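PDB 6TZ0: RNA-dependent RNA Polymerase from Bombyx mori cytoplasmic polyhedrosis virus, which catalyses RNA-directed RNA synthesis inside the virus, transcribing plus strands from its double-stranded genome and making the complementary minus strands. Local coordinates for residues A[739-744]-A[778-783]; A[755-760]-A[835-840]. All coordinates share one frame; numbering follows the deposited sequence.

Running from the N terminus, the chain reaches loop 739-744, then helix 754-766 with segment 755-760, then helix 774-786 with segment 778-783, and last segment 835-840, which begins as a 3-10 turn. Contact 1 closes a loop of 33 residues between 739-744 and 778-783. Contact 2 closes one of 74 residues between 755-760 and 835-840. Their segments alternate, so the two loops cross and neither lies wholly within the other. The contacts also touch. R744 of contact 1 makes a salt bridge with E759 of contact 2, and F782 packs on L837 and F838. Together they tie two successive helices to the loop before them and to the 3-10 turn farther on.

Contact 1. Residues A[739-744]-A[778-783]; sequences ISLWTR and KMLGFF
L741 and W742 of a loop meet L780 on helix 774-786. This is loop-on-helix packing in the interior of a reovirus-family polymerase. The apolar contact is small and depends on the two methyls of L780. Methyl CD1 lies at the edge of the indole, near its plane, with L780 CD1 4.1 Å from W742 CZ2. The other branch turns to L741, and L780 CD2 lies 4.2 Å from L741 CD1. L780 leaves the helix toward the loop, with CG opposite its backbone N (chi1 -177°), and its two methyls part, one for each loop residue. The indole is also packed within its own loop. L741 CB sits 3.8 Å above one face, displaced toward the rim.

Polar bonds to other parts of the chain hold the loop as well. W742 NE1 is hydrogen-bonded to T215 OG1 of helix 206-218. T215 also touches L741 and L780, so one residue borders all three side chains. The backbone of W742 is hydrogen-bonded to R141. Helix 145-160 packs on the same tryptophan through E148 and V152. That helix carries R147, an ATP-binding residue whose side chain is about 8 Å from that of W742; no ATP is bound to this chain here.

Within the loop, the hydroxyls S740 OG and T743 OG1 are hydrogen-bonded at 2.7 Å, and either could be the donor.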
ATOM      1  N   ILE A 739       5.311 -19.129   6.211  1.00 39.99           N
ATOM      2  CA  ILE A 739       4.316 -19.595   5.256  1.00 39.99           C
ATOM      3  C   ILE A 739       3.332 -20.469   6.010  1.00 39.99           C
ATOM      4  O   ILE A 739       3.723 -21.470   6.620  1.00 39.99           O
ATOM      5  CB  ILE A 739       4.968 -20.367   4.106  1.00 39.99           C
ATOM      6  CG1 ILE A 739       5.902 -19.442   3.340  1.00 39.99           C
ATOM      7  CG2 ILE A 739       3.909 -20.961   3.196  1.00 39.99           C
ATOM      8  CD1 ILE A 739       6.829 -20.168   2.456  1.00 39.99           C
ATOM      9  N   SER A 740       2.059 -20.100   5.966  1.00 42.12           N
ATOM     10  CA  SER A 740       1.018 -20.802   6.703  1.00 42.12           C
ATOM     11  C   SER A 740       0.181 -21.596   5.719  1.00 42.12           C
ATOM     12  O   SER A 740      -0.531 -21.020   4.891  1.00 42.12           O
ATOM     13  CB  SER A 740       0.146 -19.829   7.483  1.00 42.12           C
ATOM     14  OG  SER A 740      -0.809 -20.530   8.254  1.00 42.12           O
ATOM     15  N   LEU A 741       0.256 -22.915   5.820  1.00 42.77           N
ATOM     16  CA  LEU A 741      -0.572 -23.785   5.002  1.00 42.77           C
ATOM     17  C   LEU A 741      -2.006 -23.877   5.498  1.00 42.77           C
ATOM     18  O   LEU A 741      -2.819 -24.542   4.853  1.00 42.77           O
ATOM     19  CB  LEU A 741       0.033 -25.189   4.957  1.00 42.77           C
ATOM     20  CG  LEU A 741       1.402 -25.384   4.314  1.00 42.77           C
ATOM     21  CD1 LEU A 741       1.862 -26.815   4.493  1.00 42.77           C
ATOM     22  CD2 LEU A 741       1.355 -25.023   2.851  1.00 42.77           C
ATOM     23  N   TRP A 742      -2.346 -23.241   6.620  1.00 43.37           N
ATOM     24  CA  TRP A 742      -3.592 -23.544   7.304  1.00 43.37           C
ATOM     25  C   TRP A 742      -4.450 -22.332   7.640  1.00 43.37           C
ATOM     26  O   TRP A 742      -5.661 -22.503   7.818  1.00 43.37           O
ATOM     27  CB  TRP A 742      -3.302 -24.326   8.595  1.00 43.37           C
ATOM     28  CG  TRP A 742      -2.430 -25.529   8.348  1.00 43.37           C
ATOM     29  CD1 TRP A 742      -1.117 -25.672   8.703  1.00 43.37           C
ATOM     30  CD2 TRP A 742      -2.775 -26.700   7.610  1.00 43.37           C
ATOM     31  NE1 TRP A 742      -0.642 -26.886   8.271  1.00 43.37           N
ATOM     32  CE2 TRP A 742      -1.643 -27.535   7.597  1.00 43.37           C
ATOM     33  CE3 TRP A 742      -3.941 -27.134   6.983  1.00 43.37           C
ATOM     34  CZ2 TRP A 742      -1.643 -28.772   6.972  1.00 43.37           C
ATOM     35  CZ3 TRP A 742      -3.941 -28.363   6.365  1.00 43.37           C
ATOM     36  CH2 TRP A 742      -2.800 -29.170   6.366  1.00 43.37           C
ATOM     37  N   THR A 743      -3.888 -21.132   7.738  1.00 46.04           N
ATOM     38  CA  THR A 743      -4.650 -19.942   8.088  1.00 46.04           C
ATOM     39  C   THR A 743      -4.654 -18.954   6.927  1.00 46.04           C
ATOM     40  O   THR A 743      -3.908 -19.100   5.960  1.00 46.04           O
ATOM     41  CB  THR A 743      -4.090 -19.281   9.353  1.00 46.04           C
ATOM     42  OG1 THR A 743      -2.754 -18.839   9.106  1.00 46.04           O
ATOM     43  CG2 THR A 743      -4.065 -20.264  10.503  1.00 46.04           C
ATOM     44  N   ARG A 744      -5.516 -17.939   7.029  1.00 52.09           N
ATOM     45  CA  ARG A 744      -5.635 -16.907   6.006  1.00 52.09           C
ATOM     46  C   ARG A 744      -5.696 -15.524   6.634  1.00 52.09           C
ATOM     47  O   ARG A 744      -5.757 -15.364   7.854  1.00 52.09           O
ATOM     48  CB  ARG A 744      -6.880 -17.079   5.136  1.00 52.09           C
ATOM     49  CG  ARG A 744      -6.837 -18.243   4.220  1.00 52.09           C
ATOM     50  CD  ARG A 744      -8.090 -18.312   3.386  1.00 52.09           C
ATOM     51  NE  ARG A 744      -8.175 -17.196   2.455  1.00 52.09           N
ATOM     52  CZ  ARG A 744      -7.630 -17.201   1.245  1.00 52.09           C
ATOM     53  NH1 ARG A 744      -6.963 -18.264   0.824  1.00 52.09           N
ATOM     54  NH2 ARG A 744      -7.751 -16.144   0.454  1.00 52.09           N
ATOM     55  N   LYS A 778       5.521 -33.349   0.976  1.00 44.22           N
ATOM     56  CA  LYS A 778       4.705 -33.879  -0.114  1.00 44.22           C
ATOM     57  C   LYS A 778       3.577 -34.755   0.419  1.00 44.22           C
ATOM     58  O   LYS A 778       2.443 -34.696  -0.076  1.00 44.22           O
ATOM     59  CB  LYS A 778       5.564 -34.661  -1.110  1.00 44.22           C
ATOM     60  CG  LYS A 778       4.795 -35.079  -2.363  1.00 44.22           C
ATOM     61  CD  LYS A 778       5.709 -35.546  -3.486  1.00 44.22           C
ATOM     62  CE  LYS A 778       6.156 -36.984  -3.335  1.00 44.22           C
ATOM     63  NZ  LYS A 778       5.051 -37.909  -3.687  1.00 44.22           N
ATOM     64  N   MET A 779       3.863 -35.553   1.449  1.00 44.91           N
ATOM     65  CA  MET A 779       2.814 -36.373   2.053  1.00 44.91           C
ATOM     66  C   MET A 779       1.765 -35.516   2.755  1.00 44.91           C
ATOM     67  O   MET A 779       0.564 -35.817   2.697  1.00 44.91           O
ATOM     68  CB  MET A 779       3.425 -37.383   3.020  1.00 44.91           C
ATOM     69  CG  MET A 779       2.428 -38.382   3.562  1.00 44.91           C
ATOM     70  SD  MET A 779       3.191 -39.686   4.521  1.00 44.91           S
ATOM     71  CE  MET A 779       3.954 -40.621   3.207  1.00 44.91           C
ATOM     72  N   LEU A 780       2.199 -34.427   3.392  1.00 43.39           N
ATOM     73  CA  LEU A 780       1.276 -33.524   4.069  1.00 43.39           C
ATOM     74  C   LEU A 780       0.356 -32.822   3.079  1.00 43.39           C
ATOM     75  O   LEU A 780      -0.849 -32.691   3.327  1.00 43.39           O
ATOM     76  CB  LEU A 780       2.068 -32.507   4.882  1.00 43.39           C
ATOM     77  CG  LEU A 780       1.290 -31.519   5.732  1.00 43.39           C
ATOM     78  CD1 LEU A 780       0.498 -32.265   6.772  1.00 43.39           C
ATOM     79  CD2 LEU A 780       2.258 -30.584   6.385  1.00 43.39           C
ATOM     80  N   GLY A 781       0.901 -32.384   1.943  1.00 45.45           N
ATOM     81  CA  GLY A 781       0.062 -31.809   0.906  1.00 45.45           C
ATOM     82  C   GLY A 781      -0.883 -32.807   0.264  1.00 45.45           C
ATOM     83  O   GLY A 781      -2.016 -32.454  -0.086  1.00 45.45           O
ATOM     84  N   PHE A 782      -0.442 -34.063   0.110  1.00 47.02           N
ATOM     85  CA  PHE A 782      -1.335 -35.107  -0.389  1.00 47.02           C
ATOM     86  C   PHE A 782      -2.505 -35.345   0.553  1.00 47.02           C
ATOM     87  O   PHE A 782      -3.643 -35.500   0.104  1.00 47.02           O
ATOM     88  CB  PHE A 782      -0.571 -36.411  -0.605  1.00 47.02           C
ATOM     89  CG  PHE A 782      -1.457 -37.587  -0.916  1.00 47.02           C
ATOM     90  CD1 PHE A 782      -2.085 -37.701  -2.142  1.00 47.02           C
ATOM     91  CD2 PHE A 782      -1.650 -38.587   0.024  1.00 47.02           C
ATOM     92  CE1 PHE A 782      -2.897 -38.786  -2.419  1.00 47.02           C
ATOM     93  CE2 PHE A 782      -2.456 -39.666  -0.247  1.00 47.02           C
ATOM     94  CZ  PHE A 782      -3.080 -39.767  -1.471  1.00 47.02           C
ATOM     95  N   PHE A 783      -2.256 -35.358   1.862  1.00 47.05           N
ATOM     96  CA  PHE A 783      -3.371 -35.593   2.774  1.00 47.05           C
ATOM     97  C   PHE A 783      -4.258 -34.369   2.949  1.00 47.05           C
ATOM     98  O   PHE A 783      -5.461 -34.523   3.190  1.00 47.05           O
ATOM     99  CB  PHE A 783      -2.882 -36.101   4.120  1.00 47.05           C
ATOM    100  CG  PHE A 783      -2.573 -37.554   4.113  1.00 47.05           C
ATOM    101  CD1 PHE A 783      -3.598 -38.474   4.033  1.00 47.05           C
ATOM    102  CD2 PHE A 783      -1.275 -38.008   4.196  1.00 47.05           C
ATOM    103  CE1 PHE A 783      -3.336 -39.815   4.019  1.00 47.05           C
ATOM    104  CE2 PHE A 783      -1.009 -39.353   4.192  1.00 47.05           C
ATOM    105  CZ  PHE A 783      -2.043 -40.253   4.099  1.00 47.05           C
TER

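Contact 2. Residues A[755-760]-A[835-840]; sequences LAMMEL and AWLFMP
W836 and L837 receive one side chain, M757, which projects from helix 754-766. The packing is apolar and buried, between a helix and a short 3-10 turn of the polymerase. The turn includes A835, whose methyl packs away from this contact, on F902.

W836 comes next. Its six-membered ring reaches the start of the methionine chain: W836 CZ3 is 3.8 Å from M757 CG, and W836 CH2 is 4.0 Å from the same carbon. The methylene meets the ring obliquely, and the two side chains run past each other in opposite directions. W836 CG is opposite its backbone N (chi1 -176°), which swings the six-membered ring toward the helix. The backbone of W836 is hydrogen-bonded to G843.

L837 takes the far end of M757. Its CD2 methyl lies 3.8 Å from M757 CE and 4.1 Å from M757 SD, and the two side chains cross at about a right angle. M757 is bent at chi2 (-58°) and chi3 (-69°). These bends turn SD and CE toward the leucine, while CG, which they do not move, lies by the tryptophan. L837 also has a backbone hydrogen bond to Y845.

F838 follows, and its N makes a weak hydrogen bond to A835 O. L837 CB sits 3.9 Å above the centre of the F838 ring. M839 then turns to F902 and L906.

Segment 835-840, in the loop after strand 827-831, is packed by three helices. Helix 754-766 supplies M757, helix 774-786 adds F782, and helix 902-911 packs on W836 through L908.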
ATOM      1  N   LEU A 755      -8.694 -23.778  -8.124  1.00 58.66           N
ATOM      2  CA  LEU A 755      -7.975 -22.661  -7.531  1.00 58.66           C
ATOM      3  C   LEU A 755      -7.413 -22.996  -6.156  1.00 58.66           C
ATOM      4  O   LEU A 755      -6.335 -22.504  -5.807  1.00 58.66           O
ATOM      5  CB  LEU A 755      -8.901 -21.448  -7.419  1.00 58.66           C
ATOM      6  CG  LEU A 755      -9.031 -20.420  -8.549  1.00 58.66           C
ATOM      7  CD1 LEU A 755      -7.721 -19.673  -8.724  1.00 58.66           C
ATOM      8  CD2 LEU A 755      -9.477 -21.025  -9.870  1.00 58.66           C
ATOM      9  N   ALA A 756      -8.109 -23.832  -5.381  1.00 56.03           N
ATOM     10  CA  ALA A 756      -7.598 -24.249  -4.080  1.00 56.03           C
ATOM     11  C   ALA A 756      -6.355 -25.113  -4.223  1.00 56.03           C
ATOM     12  O   ALA A 756      -5.392 -24.954  -3.463  1.00 56.03           O
ATOM     13  CB  ALA A 756      -8.678 -25.004  -3.313  1.00 56.03           C
ATOM     14  N   MET A 757      -6.351 -26.023  -5.197  1.00 54.36           N
ATOM     15  CA  MET A 757      -5.155 -26.816  -5.444  1.00 54.36           C
ATOM     16  C   MET A 757      -4.028 -25.974  -6.013  1.00 54.36           C
ATOM     17  O   MET A 757      -2.861 -26.248  -5.724  1.00 54.36           O
ATOM     18  CB  MET A 757      -5.460 -27.979  -6.379  1.00 54.36           C
ATOM     19  CG  MET A 757      -6.210 -29.095  -5.717  1.00 54.36           C
ATOM     20  SD  MET A 757      -5.281 -29.729  -4.314  1.00 54.36           S
ATOM     21  CE  MET A 757      -3.907 -30.510  -5.145  1.00 54.36           C
ATOM     22  N   MET A 758      -4.350 -24.944  -6.798  1.00 53.51           N
ATOM     23  CA  MET A 758      -3.304 -24.062  -7.304  1.00 53.51           C
ATOM     24  C   MET A 758      -2.676 -23.252  -6.175  1.00 53.51           C
ATOM     25  O   MET A 758      -1.453 -23.064  -6.145  1.00 53.51           O
ATOM     26  CB  MET A 758      -3.865 -23.140  -8.385  1.00 53.51           C
ATOM     27  CG  MET A 758      -2.795 -22.344  -9.118  1.00 53.51           C
ATOM     28  SD  MET A 758      -3.405 -21.253 -10.414  1.00 53.51           S
ATOM     29  CE  MET A 758      -4.049 -19.896  -9.444  1.00 53.51           C
ATOM     30  N   GLU A 759      -3.493 -22.807  -5.219  1.00 50.45           N
ATOM     31  CA  GLU A 759      -2.978 -22.101  -4.049  1.00 50.45           C
ATOM     32  C   GLU A 759      -2.134 -23.015  -3.171  1.00 50.45           C
ATOM     33  O   GLU A 759      -1.076 -22.605  -2.670  1.00 50.45           O
ATOM     34  CB  GLU A 759      -4.143 -21.519  -3.254  1.00 50.45           C
ATOM     35  CG  GLU A 759      -3.743 -20.740  -2.023  1.00 50.45           C
ATOM     36  CD  GLU A 759      -4.937 -20.158  -1.295  1.00 50.45           C
ATOM     37  OE1 GLU A 759      -6.080 -20.377  -1.748  1.00 50.45           O
ATOM     38  OE2 GLU A 759      -4.734 -19.482  -0.266  1.00 50.45           O
ATOM     39  N   LEU A 760      -2.578 -24.262  -2.989  1.00 47.28           N
ATOM     40  CA  LEU A 760      -1.814 -25.216  -2.195  1.00 47.28           C
ATOM     41  C   LEU A 760      -0.484 -25.550  -2.860  1.00 47.28           C
ATOM     42  O   LEU A 760       0.545 -25.625  -2.182  1.00 47.28           O
ATOM     43  CB  LEU A 760      -2.655 -26.473  -1.947  1.00 47.28           C
ATOM     44  CG  LEU A 760      -2.260 -27.574  -0.952  1.00 47.28           C
ATOM     45  CD1 LEU A 760      -1.361 -28.638  -1.556  1.00 47.28           C
ATOM     46  CD2 LEU A 760      -1.587 -26.970   0.269  1.00 47.28           C
ATOM     47  N   ALA A 835      -7.641 -39.790  -7.862  1.00 55.79           N
ATOM     48  CA  ALA A 835      -6.935 -39.609  -9.122  1.00 55.79           C
ATOM     49  C   ALA A 835      -7.082 -38.199  -9.672  1.00 55.79           C
ATOM     50  O   ALA A 835      -6.307 -37.812 -10.547  1.00 55.79           O
ATOM     51  CB  ALA A 835      -7.427 -40.620 -10.154  1.00 55.79           C
ATOM     52  N   TRP A 836      -8.043 -37.422  -9.168  1.00 55.20           N
ATOM     53  CA  TRP A 836      -8.207 -36.038  -9.598  1.00 55.20           C
ATOM     54  C   TRP A 836      -7.052 -35.159  -9.136  1.00 55.20           C
ATOM     55  O   TRP A 836      -6.787 -34.117  -9.745  1.00 55.20           O
ATOM     56  CB  TRP A 836      -9.529 -35.489  -9.064  1.00 55.20           C
ATOM     57  CG  TRP A 836      -9.825 -34.113  -9.523  1.00 55.20           C
ATOM     58  CD1 TRP A 836     -10.306 -33.738 -10.739  1.00 55.20           C
ATOM     59  CD2 TRP A 836      -9.555 -32.909  -8.808  1.00 55.20           C
ATOM     60  NE1 TRP A 836     -10.408 -32.374 -10.805  1.00 55.20           N
ATOM     61  CE2 TRP A 836      -9.943 -31.840  -9.633  1.00 55.20           C
ATOM     62  CE3 TRP A 836      -9.029 -32.632  -7.546  1.00 55.20           C
ATOM     63  CZ2 TRP A 836      -9.831 -30.516  -9.232  1.00 55.20           C
ATOM     64  CZ3 TRP A 836      -8.924 -31.323  -7.149  1.00 55.20           C
ATOM     65  CH2 TRP A 836      -9.323 -30.280  -7.987  1.00 55.20           C
ATOM     66  N   LEU A 837      -6.345 -35.565  -8.078  1.00 52.14           N
ATOM     67  CA  LEU A 837      -5.217 -34.794  -7.571  1.00 52.14           C
ATOM     68  C   LEU A 837      -4.046 -34.736  -8.541  1.00 52.14           C
ATOM     69  O   LEU A 837      -3.209 -33.842  -8.424  1.00 52.14           O
ATOM     70  CB  LEU A 837      -4.728 -35.379  -6.246  1.00 52.14           C
ATOM     71  CG  LEU A 837      -5.625 -35.232  -5.024  1.00 52.14           C
ATOM     72  CD1 LEU A 837      -5.069 -36.029  -3.862  1.00 52.14           C
ATOM     73  CD2 LEU A 837      -5.727 -33.779  -4.653  1.00 52.14           C
ATOM     74  N   PHE A 838      -3.968 -35.646  -9.506  1.00 50.44           N
ATOM     75  CA  PHE A 838      -2.755 -35.789 -10.292  1.00 50.44           C
ATOM     76  C   PHE A 838      -2.984 -35.499 -11.766  1.00 50.44           C
ATOM     77  O   PHE A 838      -2.228 -35.985 -12.610  1.00 50.44           O
ATOM     78  CB  PHE A 838      -2.200 -37.198 -10.104  1.00 50.44           C
ATOM     79  CG  PHE A 838      -2.139 -37.625  -8.670  1.00 50.44           C
ATOM     80  CD1 PHE A 838      -1.207 -37.087  -7.807  1.00 50.44           C
ATOM     81  CD2 PHE A 838      -3.011 -38.582  -8.190  1.00 50.44           C
ATOM     82  CE1 PHE A 838      -1.160 -37.486  -6.484  1.00 50.44           C
ATOM     83  CE2 PHE A 838      -2.962 -38.988  -6.874  1.00 50.44           C
ATOM     84  CZ  PHE A 838      -2.032 -38.442  -6.022  1.00 50.44           C
ATOM     85  N   MET A 839      -3.992 -34.710 -12.096  1.00 55.38           N
ATOM     86  CA  MET A 839      -4.443 -34.600 -13.469  1.00 55.38           C
ATOM     87  C   MET A 839      -4.192 -33.225 -14.064  1.00 55.38           C
ATOM     88  O   MET A 839      -4.037 -32.239 -13.337  1.00 55.38           O
ATOM     89  CB  MET A 839      -5.935 -34.948 -13.551  1.00 55.38           C
ATOM     90  CG  MET A 839      -6.211 -36.439 -13.500  1.00 55.38           C
ATOM     91  SD  MET A 839      -5.644 -37.306 -14.983  1.00 55.38           S
ATOM     92  CE  MET A 839      -4.104 -38.062 -14.463  1.00 55.38           C
ATOM     93  N   PRO A 840      -4.086 -33.135 -15.393  1.00 55.72           N
ATOM     94  CA  PRO A 840      -4.095 -31.823 -16.048  1.00 55.72           C
ATOM     95  C   PRO A 840      -5.423 -31.127 -15.817  1.00 55.72           C
ATOM     96  O   PRO A 840      -6.490 -31.714 -16.016  1.00 55.72           O
ATOM     97  CB  PRO A 840      -3.889 -32.164 -17.527  1.00 55.72           C
ATOM     98  CG  PRO A 840      -3.242 -33.468 -17.518  1.00 55.72           C
ATOM     99  CD  PRO A 840      -3.792 -34.210 -16.353  1.00 55.72           C
TER